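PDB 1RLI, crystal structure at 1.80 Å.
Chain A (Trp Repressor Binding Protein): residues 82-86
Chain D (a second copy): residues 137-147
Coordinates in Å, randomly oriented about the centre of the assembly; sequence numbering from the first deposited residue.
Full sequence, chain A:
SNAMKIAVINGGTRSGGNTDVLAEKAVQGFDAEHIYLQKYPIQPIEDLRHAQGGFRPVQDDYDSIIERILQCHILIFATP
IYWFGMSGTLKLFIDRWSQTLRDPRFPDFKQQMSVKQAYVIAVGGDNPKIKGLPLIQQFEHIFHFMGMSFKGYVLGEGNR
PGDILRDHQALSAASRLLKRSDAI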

ATOM      1  N   TYR A  82      11.394 -11.973  -3.130  1.00 13.99           N
ATOM      2  CA  TYR A  82      12.425 -11.481  -4.036  1.00 15.65           C
ATOM      3  C   TYR A  82      11.997 -10.108  -4.519  1.00 15.01           C
ATOM      4  O   TYR A  82      10.939  -9.968  -5.132  1.00 14.34           O
ATOM      5  CB  TYR A  82      12.578 -12.343  -5.296  1.00 14.51           C
ATOM      6  CG  TYR A  82      13.134 -13.729  -5.066  1.00 17.39           C
ATOM      7  CD1 TYR A  82      13.781 -14.064  -3.873  1.00 19.72           C
ATOM      8  CD2 TYR A  82      12.976 -14.715  -6.034  1.00 21.11           C
ATOM      9  CE1 TYR A  82      14.248 -15.370  -3.642  1.00 21.36           C
ATOM     10  CE2 TYR A  82      13.435 -16.011  -5.825  1.00 22.95           C
ATOM     11  CZ  TYR A  82      14.061 -16.332  -4.631  1.00 23.33           C
ATOM     12  OH  TYR A  82      14.471 -17.622  -4.438  1.00 26.06           O
ATOM     13  N   TRP A  83      12.835  -9.111  -4.281  1.00 14.34           N
ATOM     14  CA  TRP A  83      12.547  -7.767  -4.752  1.00 13.58           C
ATOM     15  C   TRP A  83      11.153  -7.300  -4.370  1.00 13.93           C
ATOM     16  O   TRP A  83      10.407  -6.760  -5.193  1.00 14.04           O
ATOM     17  CB  TRP A  83      12.784  -7.682  -6.275  1.00 12.51           C
ATOM     18  CG  TRP A  83      14.250  -7.847  -6.574  1.00 14.73           C
ATOM     19  CD1 TRP A  83      14.918  -9.017  -6.803  1.00 15.05           C
ATOM     20  CD2 TRP A  83      15.242  -6.827  -6.509  1.00 14.81           C
ATOM     21  NE1 TRP A  83      16.270  -8.783  -6.871  1.00 14.09           N
ATOM     22  CE2 TRP A  83      16.496  -7.445  -6.696  1.00 15.43           C
ATOM     23  CE3 TRP A  83      15.195  -5.443  -6.299  1.00 15.80           C
ATOM     24  CZ2 TRP A  83      17.694  -6.727  -6.684  1.00 14.95           C
ATOM     25  CZ3 TRP A  83      16.380  -4.734  -6.282  1.00 17.21           C
ATOM     26  CH2 TRP A  83      17.614  -5.377  -6.475  1.00 16.26           C
ATOM     27  N   PHE A  84      10.830  -7.540  -3.102  1.00 13.92           N
ATOM     28  CA  PHE A  84       9.567  -7.120  -2.500  1.00 15.04           C
ATOM     29  C   PHE A  84       8.373  -7.738  -3.169  1.00 15.34           C
ATOM     30  O   PHE A  84       7.277  -7.186  -3.129  1.00 15.84           O
ATOM     31  CB  PHE A  84       9.504  -5.589  -2.549  1.00 14.99           C
ATOM     32  CG  PHE A  84      10.730  -4.952  -1.991  1.00 12.99           C
ATOM     33  CD1 PHE A  84      10.917  -4.876  -0.597  1.00 13.76           C
ATOM     34  CD2 PHE A  84      11.746  -4.507  -2.838  1.00 15.47           C
ATOM     35  CE1 PHE A  84      12.078  -4.368  -0.074  1.00 14.73           C
ATOM     36  CE2 PHE A  84      12.928  -4.000  -2.315  1.00 15.13           C
ATOM     37  CZ  PHE A  84      13.093  -3.928  -0.938  1.00 14.75           C
ATOM     38  N   GLY A  85       8.589  -8.898  -3.779  1.00 14.78           N
ATOM     39  CA  GLY A  85       7.505  -9.578  -4.465  1.00 16.00           C
ATOM     40  C   GLY A  85       7.663 -11.069  -4.260  1.00 15.97           C
ATOM     41  O   GLY A  85       8.474 -11.519  -3.437  1.00 14.42           O
ATOM     42  N   MET A  86       6.914 -11.862  -5.011  1.00 16.17           N
ATOM     43  CA  MET A  86       7.046 -13.305  -4.843  1.00 16.75           C
ATOM     44  C   MET A  86       8.229 -13.827  -5.650  1.00 17.03           C
ATOM     45  O   MET A  86       8.930 -13.060  -6.306  1.00 15.29           O
ATOM     46  CB  MET A  86       5.757 -13.986  -5.294  1.00 19.63           C
ATOM     47  CG  MET A  86       5.304 -13.572  -6.656  1.00 24.51           C
ATOM     48  SD  MET A  86       3.740 -14.392  -7.053  1.00 30.26           S
ATOM     49  CE  MET A  86       2.522 -13.248  -6.471  1.00 28.69           C
TER
ATOM     50  N   GLN D 137       3.725   0.651  -5.309  1.00 11.75           N
ATOM     51  CA  GLN D 137       4.445   0.668  -4.031  1.00 12.82           C
ATOM     52  C   GLN D 137       5.565  -0.368  -4.019  1.00 16.02           C
ATOM     53  O   GLN D 137       6.592  -0.185  -3.360  1.00 15.39           O
ATOM     54  CB  GLN D 137       3.475   0.440  -2.871  1.00 16.17           C
ATOM     55  CG  GLN D 137       2.452   1.553  -2.751  1.00 20.49           C
ATOM     56  CD  GLN D 137       1.453   1.299  -1.636  1.00 25.33           C
ATOM     57  OE1 GLN D 137       0.620   0.393  -1.731  1.00 33.67           O
ATOM     58  NE2 GLN D 137       1.540   2.082  -0.574  1.00 26.74           N
ATOM     59  N   GLN D 138       5.384  -1.447  -4.771  1.00 13.90           N
ATOM     60  CA  GLN D 138       6.411  -2.463  -4.866  1.00 13.95           C
ATOM     61  C   GLN D 138       7.569  -1.822  -5.634  1.00 15.41           C
ATOM     62  O   GLN D 138       8.730  -1.940  -5.224  1.00 12.47           O
ATOM     63  CB  GLN D 138       5.849  -3.671  -5.628  1.00 15.90           C
ATOM     64  CG  GLN D 138       6.734  -4.895  -5.671  1.00 19.62           C
ATOM     65  CD  GLN D 138       5.976  -6.062  -6.300  1.00 27.91           C
ATOM     66  OE1 GLN D 138       5.678  -6.042  -7.495  1.00 28.96           O
ATOM     67  NE2 GLN D 138       5.627  -7.060  -5.487  1.00 25.52           N
ATOM     68  N   PHE D 139       7.268  -1.115  -6.727  1.00 14.48           N
ATOM     69  CA  PHE D 139       8.341  -0.455  -7.501  1.00 15.39           C
ATOM     70  C   PHE D 139       9.069   0.550  -6.612  1.00 15.98           C
ATOM     71  O   PHE D 139      10.291   0.691  -6.702  1.00 15.58           O
ATOM     72  CB  PHE D 139       7.785   0.266  -8.737  1.00 13.76           C
ATOM     73  CG  PHE D 139       7.638  -0.616  -9.945  1.00 15.10           C
ATOM     74  CD1 PHE D 139       8.761  -1.214 -10.526  1.00 16.08           C
ATOM     75  CD2 PHE D 139       6.382  -0.846 -10.519  1.00 16.31           C
ATOM     76  CE1 PHE D 139       8.647  -2.029 -11.665  1.00 18.94           C
ATOM     77  CE2 PHE D 139       6.251  -1.666 -11.669  1.00 15.36           C
ATOM     78  CZ  PHE D 139       7.389  -2.255 -12.240  1.00 17.84           C
ATOM     79  N   GLU D 140       8.316   1.237  -5.749  1.00 13.79           N
ATOM     80  CA  GLU D 140       8.899   2.212  -4.823  1.00 15.82           C
ATOM     81  C   GLU D 140       9.981   1.520  -3.981  1.00 14.07           C
ATOM     82  O   GLU D 140      11.082   2.065  -3.830  1.00 14.20           O
ATOM     83  CB  GLU D 140       7.797   2.795  -3.915  1.00 16.61           C
ATOM     84  CG  GLU D 140       8.287   3.718  -2.773  1.00 20.95           C
ATOM     85  CD  GLU D 140       7.152   4.186  -1.842  1.00 27.54           C
ATOM     86  OE1 GLU D 140       6.086   3.520  -1.764  1.00 29.07           O
ATOM     87  OE2 GLU D 140       7.334   5.223  -1.160  1.00 26.53           O
ATOM     88  N   HIS D 141       9.675   0.342  -3.431  1.00 12.44           N
ATOM     89  CA  HIS D 141      10.663  -0.368  -2.603  1.00 14.76           C
ATOM     90  C   HIS D 141      11.848  -0.828  -3.442  1.00 13.45           C
ATOM     91  O   HIS D 141      12.987  -0.762  -2.996  1.00 15.27           O
ATOM     92  CB  HIS D 141      10.048  -1.594  -1.905  1.00 13.82           C
ATOM     93  CG  HIS D 141       9.081  -1.253  -0.809  1.00 20.63           C
ATOM     94  ND1 HIS D 141       9.355  -0.317   0.170  1.00 24.17           N
ATOM     95  CD2 HIS D 141       7.852  -1.744  -0.525  1.00 21.36           C
ATOM     96  CE1 HIS D 141       8.332  -0.242   1.006  1.00 23.55           C
ATOM     97  NE2 HIS D 141       7.407  -1.098   0.605  1.00 25.52           N
ATOM     98  N   ILE D 142      11.576  -1.316  -4.645  1.00 14.21           N
ATOM     99  CA  ILE D 142      12.651  -1.768  -5.535  1.00 15.39           C
ATOM    100  C   ILE D 142      13.622  -0.612  -5.827  1.00 18.29           C
ATOM    101  O   ILE D 142      14.847  -0.733  -5.641  1.00 16.76           O
ATOM    102  CB  ILE D 142      12.059  -2.293  -6.873  1.00 13.53           C
ATOM    103  CG1 ILE D 142      11.285  -3.590  -6.603  1.00 12.70           C
ATOM    104  CG2 ILE D 142      13.179  -2.502  -7.915  1.00 14.94           C
ATOM    105  CD1 ILE D 142      10.493  -4.083  -7.842  1.00 13.29           C
ATOM    106  N   PHE D 143      13.090   0.519  -6.275  1.00 15.53           N
ATOM    107  CA  PHE D 143      13.968   1.636  -6.589  1.00 16.70           C
ATOM    108  C   PHE D 143      14.705   2.170  -5.365  1.00 15.99           C
ATOM    109  O   PHE D 143      15.910   2.465  -5.444  1.00 19.37           O
ATOM    110  CB  PHE D 143      13.178   2.762  -7.285  1.00 16.55           C
ATOM    111  CG  PHE D 143      12.521   2.329  -8.570  1.00 15.72           C
ATOM    112  CD1 PHE D 143      13.170   1.452  -9.437  1.00 16.41           C
ATOM    113  CD2 PHE D 143      11.258   2.790  -8.918  1.00 16.33           C
ATOM    114  CE1 PHE D 143      12.582   1.038 -10.625  1.00 20.38           C
ATOM    115  CE2 PHE D 143      10.654   2.377 -10.117  1.00 18.39           C
ATOM    116  CZ  PHE D 143      11.314   1.503 -10.968  1.00 18.52           C
ATOM    117  N   HIS D 144      14.012   2.264  -4.234  1.00 15.13           N
ATOM    118  CA  HIS D 144      14.636   2.759  -3.020  1.00 17.25           C
ATOM    119  C   HIS D 144      15.794   1.860  -2.616  1.00 17.57           C
ATOM    120  O   HIS D 144      16.799   2.333  -2.103  1.00 15.86           O
ATOM    121  CB  HIS D 144      13.649   2.798  -1.869  1.00 20.28           C
ATOM    122  CG  HIS D 144      14.257   3.275  -0.588  1.00 23.85           C
ATOM    123  ND1 HIS D 144      14.526   4.604  -0.346  1.00 24.85           N
ATOM    124  CD2 HIS D 144      14.697   2.596   0.500  1.00 24.21           C
ATOM    125  CE1 HIS D 144      15.102   4.727   0.838  1.00 24.44           C
ATOM    126  NE2 HIS D 144      15.216   3.524   1.371  1.00 26.01           N
ATOM    127  N   PHE D 145      15.642   0.561  -2.827  1.00 16.17           N
ATOM    128  CA  PHE D 145      16.700  -0.378  -2.467  1.00 18.18           C
ATOM    129  C   PHE D 145      17.953  -0.097  -3.304  1.00 18.75           C
ATOM    130  O   PHE D 145      19.083  -0.197  -2.811  1.00 19.98           O
ATOM    131  CB  PHE D 145      16.201  -1.810  -2.698  1.00 20.28           C
ATOM    132  CG  PHE D 145      17.248  -2.870  -2.439  1.00 21.66           C
ATOM    133  CD1 PHE D 145      17.451  -3.374  -1.157  1.00 24.26           C
ATOM    134  CD2 PHE D 145      18.068  -3.314  -3.474  1.00 22.63           C
ATOM    135  CE1 PHE D 145      18.476  -4.314  -0.906  1.00 24.89           C
ATOM    136  CE2 PHE D 145      19.091  -4.245  -3.239  1.00 24.08           C
ATOM    137  CZ  PHE D 145      19.292  -4.743  -1.949  1.00 23.47           C
ATOM    138  N   MET D 146      17.738   0.258  -4.568  1.00 17.05           N
ATOM    139  CA  MET D 146      18.813   0.543  -5.504  1.00 17.66           C
ATOM    140  C   MET D 146      19.277   1.991  -5.397  1.00 18.70           C
ATOM    141  O   MET D 146      20.237   2.375  -6.052  1.00 20.13           O
ATOM    142  CB  MET D 146      18.365   0.258  -6.943  1.00 16.88           C
ATOM    143  CG  MET D 146      18.041  -1.201  -7.252  1.00 18.06           C
ATOM    144  SD  MET D 146      19.433  -2.351  -7.064  1.00 22.39           S
ATOM    145  CE  MET D 146      20.480  -1.923  -8.501  1.00 19.48           C
ATOM    146  N   GLY D 147      18.597   2.786  -4.577  1.00 18.40           N
ATOM    147  CA  GLY D 147      18.962   4.186  -4.418  1.00 20.10           C
ATOM    148  C   GLY D 147      18.520   5.048  -5.579  1.00 22.31           C
ATOM    149  O   GLY D 147      18.894   6.219  -5.691  1.00 23.39           O
TER

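The chain A stretch folds as a type I' β turn from Tyr A82 to Gly A85, closed by two backbone hydrogen bonds: Gly A85 N to Tyr A82 O at 2.9 Å, and Tyr A82 N to Gly A85 O at 3.0 Å. Trp A83 and Phe A84 occupy the two corner positions with positive phi, so two large aromatic residues stand at the tip of the turn. Their partner is a helix of chain D, a second copy of the protein, and the residues it offers, Gln D138, His D141, Ile D142, Phe D145 and Met D146, follow the three- and four-residue spacing that places side chains along one side of a helix. Gly D147, the first residue to leave helical phi/psi, has positive phi in a Schellman motif, a conformation that favours glycine.

Phe A84 points toward the helix, and one face of its ring receives His D141 CB, which lies 3.4 Å from the ring centroid and almost on the ring normal, a CH-π contact. At the ring edge, Phe A84 CE2 is 4.0 Å from Phe D145 CB. A flat apolar ring suits this place because it can lie close against the helix surface.

The CA-to-CB bond of Trp A83 runs sideways, yet its long indole reaches the helix. Trp A83 CE3 packs 3.9 Å from Ile D142 CG2, Trp A83 CZ3 lies 3.6 Å from Phe D145 CD2, and Trp A83 CH2 lies 3.6 Å from Met D146 SD, the sulfur sitting at the ring edge. Aliphatic, aromatic and polarizable sulfur groups together give the broad indole a matching apolar surface.

One hydrogen bond joins the stretches: Gln D138 NE2 donates to Phe A84 O at 2.9 Å. The extended glutamine side chain (chi1 and chi2 both t) carries its amide to the turn's backbone. Gly A85 leaves room for it, since an ideal CB there would lie 2.9 Å from Gln D138 NE2, a clash.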